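Local coordinates for protein ribose-phosphate pyrophosphokinase (Mycobacterium smegmatis, PDB 5MP7) that probably makes phosphoribosyl pyrophosphate, the activated sugar of nucleotide biosynthesis, by transferring the pyrophosphoryl group of ATP to ribose 5-phosphate with the help of magnesium, at residues K10-L14 against I309-E314. Residues are numbered along the deposited sequence; the frame is centred on the assembly and turned at random.
Sequences KNLML and IRAVFE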
ATOM      1  N   LYS A  10     -74.349  -4.251   2.614  1.00 42.49           N
ATOM      2  CA  LYS A  10     -73.584  -3.587   1.480  1.00 44.55           C
ATOM      3  C   LYS A  10     -72.828  -2.340   1.872  1.00 40.69           C
ATOM      4  O   LYS A  10     -73.395  -1.410   2.400  1.00 44.03           O
ATOM      5  CB  LYS A  10     -74.499  -3.162   0.332  1.00 46.21           C
ATOM      6  CG  LYS A  10     -74.624  -4.183  -0.777  1.00 49.48           C
ATOM      7  CD  LYS A  10     -75.166  -3.570  -2.068  1.00 50.97           C
ATOM      8  CE  LYS A  10     -76.285  -2.556  -1.828  1.00 50.11           C
ATOM      9  NZ  LYS A  10     -76.946  -2.123  -3.089  1.00 48.37           N
ATOM     10  N   ASN A  11     -71.563  -2.279   1.514  1.00 38.97           N
ATOM     11  CA  ASN A  11     -70.710  -1.198   1.944  1.00 39.01           C
ATOM     12  C   ASN A  11     -69.797  -0.760   0.779  1.00 35.86           C
ATOM     13  O   ASN A  11     -68.994  -1.540   0.270  1.00 32.65           O
ATOM     14  CB  ASN A  11     -69.919  -1.690   3.153  1.00 45.05           C
ATOM     15  CG  ASN A  11     -68.822  -0.736   3.581  1.00 53.68           C
ATOM     16  OD1 ASN A  11     -69.038   0.478   3.709  1.00 54.52           O
ATOM     17  ND2 ASN A  11     -67.633  -1.284   3.837  1.00 56.67           N
ATOM     18  N   LEU A  12     -69.921   0.493   0.372  1.00 34.15           N
ATOM     19  CA  LEU A  12     -69.166   1.019  -0.762  1.00 35.65           C
ATOM     20  C   LEU A  12     -67.815   1.515  -0.285  1.00 32.90           C
ATOM     21  O   LEU A  12     -67.746   2.362   0.586  1.00 34.35           O
ATOM     22  CB  LEU A  12     -69.947   2.162  -1.427  1.00 36.75           C
ATOM     23  CG  LEU A  12     -69.603   2.536  -2.875  1.00 42.00           C
ATOM     24  CD1 LEU A  12     -70.576   3.553  -3.435  1.00 40.78           C
ATOM     25  CD2 LEU A  12     -68.212   3.129  -3.004  1.00 48.90           C
ATOM     26  N   MET A  13     -66.749   1.012  -0.870  1.00 31.24           N
ATOM     27  CA  MET A  13     -65.420   1.508  -0.574  1.00 31.48           C
ATOM     28  C   MET A  13     -64.665   1.852  -1.832  1.00 27.98           C
ATOM     29  O   MET A  13     -64.599   1.103  -2.782  1.00 26.20           O
ATOM     30  CB  MET A  13     -64.623   0.508   0.236  1.00 32.92           C
ATOM     31  CG  MET A  13     -65.023   0.533   1.681  1.00 38.23           C
ATOM     32  SD  MET A  13     -64.134  -0.709   2.642  1.00 46.75           S
ATOM     33  CE  MET A  13     -62.709   0.241   3.171  1.00 48.66           C
ATOM     34  N   LEU A  14     -64.041   2.999  -1.786  1.00 29.54           N
ATOM     35  CA  LEU A  14     -63.360   3.562  -2.903  1.00 28.92           C
ATOM     36  C   LEU A  14     -61.868   3.538  -2.575  1.00 28.37           C
ATOM     37  O   LEU A  14     -61.429   4.047  -1.564  1.00 30.16           O
ATOM     38  CB  LEU A  14     -63.926   4.963  -3.130  1.00 29.91           C
ATOM     39  CG  LEU A  14     -63.251   5.793  -4.226  1.00 37.12           C
ATOM     40  CD1 LEU A  14     -63.489   5.260  -5.655  1.00 38.70           C
ATOM     41  CD2 LEU A  14     -63.769   7.212  -4.094  1.00 37.85           C
ATOM     42  N   ILE A 309     -70.393   4.404 -10.843  1.00 28.54           N
ATOM     43  CA  ILE A 309     -70.138   3.707  -9.572  1.00 25.57           C
ATOM     44  C   ILE A 309     -71.428   3.536  -8.782  1.00 26.63           C
ATOM     45  O   ILE A 309     -71.687   2.459  -8.251  1.00 26.41           O
ATOM     46  CB  ILE A 309     -69.097   4.445  -8.705  1.00 25.96           C
ATOM     47  CG1 ILE A 309     -67.743   4.394  -9.403  1.00 27.68           C
ATOM     48  CG2 ILE A 309     -68.972   3.870  -7.297  1.00 22.90           C
ATOM     49  CD1 ILE A 309     -66.665   5.206  -8.710  1.00 30.67           C
ATOM     50  N   ARG A 310     -72.248   4.576  -8.744  1.00 25.90           N
ATOM     51  CA  ARG A 310     -73.482   4.532  -7.995  1.00 29.61           C
ATOM     52  C   ARG A 310     -74.424   3.472  -8.569  1.00 30.04           C
ATOM     53  O   ARG A 310     -75.021   2.691  -7.826  1.00 28.08           O
ATOM     54  CB  ARG A 310     -74.137   5.903  -8.010  1.00 35.00           C
ATOM     55  CG  ARG A 310     -75.123   6.205  -6.903  1.00 47.02           C
ATOM     56  CD  ARG A 310     -75.283   7.715  -6.469  1.00 62.77           C
ATOM     57  NE  ARG A 310     -75.531   8.823  -7.449  1.00 64.55           N
ATOM     58  CZ  ARG A 310     -74.768   9.899  -7.712  1.00 68.81           C
ATOM     59  NH1 ARG A 310     -73.581  10.085  -7.142  1.00 71.46           N
ATOM     60  NH2 ARG A 310     -75.185  10.792  -8.603  1.00 67.97           N
ATOM     61  N   ALA A 311     -74.536   3.421  -9.887  1.00 28.04           N
ATOM     62  CA  ALA A 311     -75.419   2.464 -10.540  1.00 30.15           C
ATOM     63  C   ALA A 311     -74.942   1.008 -10.390  1.00 30.28           C
ATOM     64  O   ALA A 311     -75.745   0.104 -10.189  1.00 32.94           O
ATOM     65  CB  ALA A 311     -75.541   2.798 -12.011  1.00 30.97           C
ATOM     66  N   VAL A 312     -73.647   0.795 -10.483  1.00 29.79           N
ATOM     67  CA  VAL A 312     -73.069  -0.530 -10.237  1.00 28.64           C
ATOM     68  C   VAL A 312     -73.305  -0.962  -8.805  1.00 29.44           C
ATOM     69  O   VAL A 312     -73.732  -2.107  -8.555  1.00 29.13           O
ATOM     70  CB  VAL A 312     -71.555  -0.569 -10.548  1.00 29.18           C
ATOM     71  CG1 VAL A 312     -70.894  -1.842 -10.046  1.00 29.10           C
ATOM     72  CG2 VAL A 312     -71.324  -0.425 -12.059  1.00 29.42           C
ATOM     73  N   PHE A 313     -73.013  -0.051  -7.878  1.00 29.16           N
ATOM     74  CA  PHE A 313     -73.176  -0.325  -6.452  1.00 29.63           C
ATOM     75  C   PHE A 313     -74.634  -0.600  -6.097  1.00 30.79           C
ATOM     76  O   PHE A 313     -74.915  -1.514  -5.332  1.00 32.11           O
ATOM     77  CB  PHE A 313     -72.637   0.831  -5.604  1.00 29.53           C
ATOM     78  CG  PHE A 313     -72.827   0.637  -4.141  1.00 29.12           C
ATOM     79  CD1 PHE A 313     -72.193  -0.404  -3.493  1.00 30.11           C
ATOM     80  CD2 PHE A 313     -73.667   1.468  -3.412  1.00 28.18           C
ATOM     81  CE1 PHE A 313     -72.381  -0.620  -2.120  1.00 30.51           C
ATOM     82  CE2 PHE A 313     -73.859   1.263  -2.046  1.00 28.30           C
ATOM     83  CZ  PHE A 313     -73.212   0.225  -1.401  1.00 29.69           C
ATOM     84  N   GLU A 314     -75.547   0.224  -6.608  1.00 33.96           N
ATOM     85  CA  GLU A 314     -76.987   0.057  -6.337  1.00 35.00           C
ATOM     86  C   GLU A 314     -77.547  -1.288  -6.868  1.00 37.83           C
ATOM     87  O   GLU A 314     -78.422  -1.928  -6.235  1.00 33.72           O
ATOM     88  CB  GLU A 314     -77.775   1.243  -6.834  1.00 39.24           C
ATOM     89  CG  GLU A 314     -77.604   2.487  -5.949  1.00 44.92           C
ATOM     90  CD  GLU A 314     -78.205   3.767  -6.569  1.00 57.74           C
ATOM     91  OE1 GLU A 314     -78.283   3.845  -7.845  1.00 66.55           O
ATOM     92  OE2 GLU A 314     -78.583   4.699  -5.790  1.00 60.08           O
TER
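This is a helix-on-sheet contact in which the last helix of the chain, 302-314, packs on the parallel sheet of the N-terminal PRTase-like domain beside its first strand, 12-16. It joins the two chain ends in one alpha/beta domain, away from the predicted ATP and ribose 5-phosphate sites. The axes of strand 12-14 and helix 309-314 approach to 10.6 Å, with 143° between their directions, so they run roughly antiparallel. Phe313 is the centre of the contact. Its ring is sandwiched between Lys10 on one face and Leu12 on the other. Leu12 CB makes a CH-pi contact 3.8 Å from the Phe313 ring centroid, and Leu12 CD1 lies 3.7 Å from Phe313 CD2. On the Lys10 face, Lys10 NZ sits 4.7 Å from the Phe313 centroid, 9° off the ring normal, in a cation-pi interaction. Lys10 NZ also donates a hydrogen bond to Phe313 O (3.1 Å), a carbonyl near the helix C-terminus, where the NH of a following turn is lacking. One helical turn back, Ile309 CG2 meets Leu12 CD1 at 4.2 Å, and Ile309 CD1 lies 4.4 Å from Leu14 CD1. Strand 12-16, outermost in the sheet within this chain, pairs with 60-64, whose Phe62 touches Leu12, Ile309 and Val312. Ile309 and Val312 also reach strand 92-97, and Ile309 meets helix 21-31.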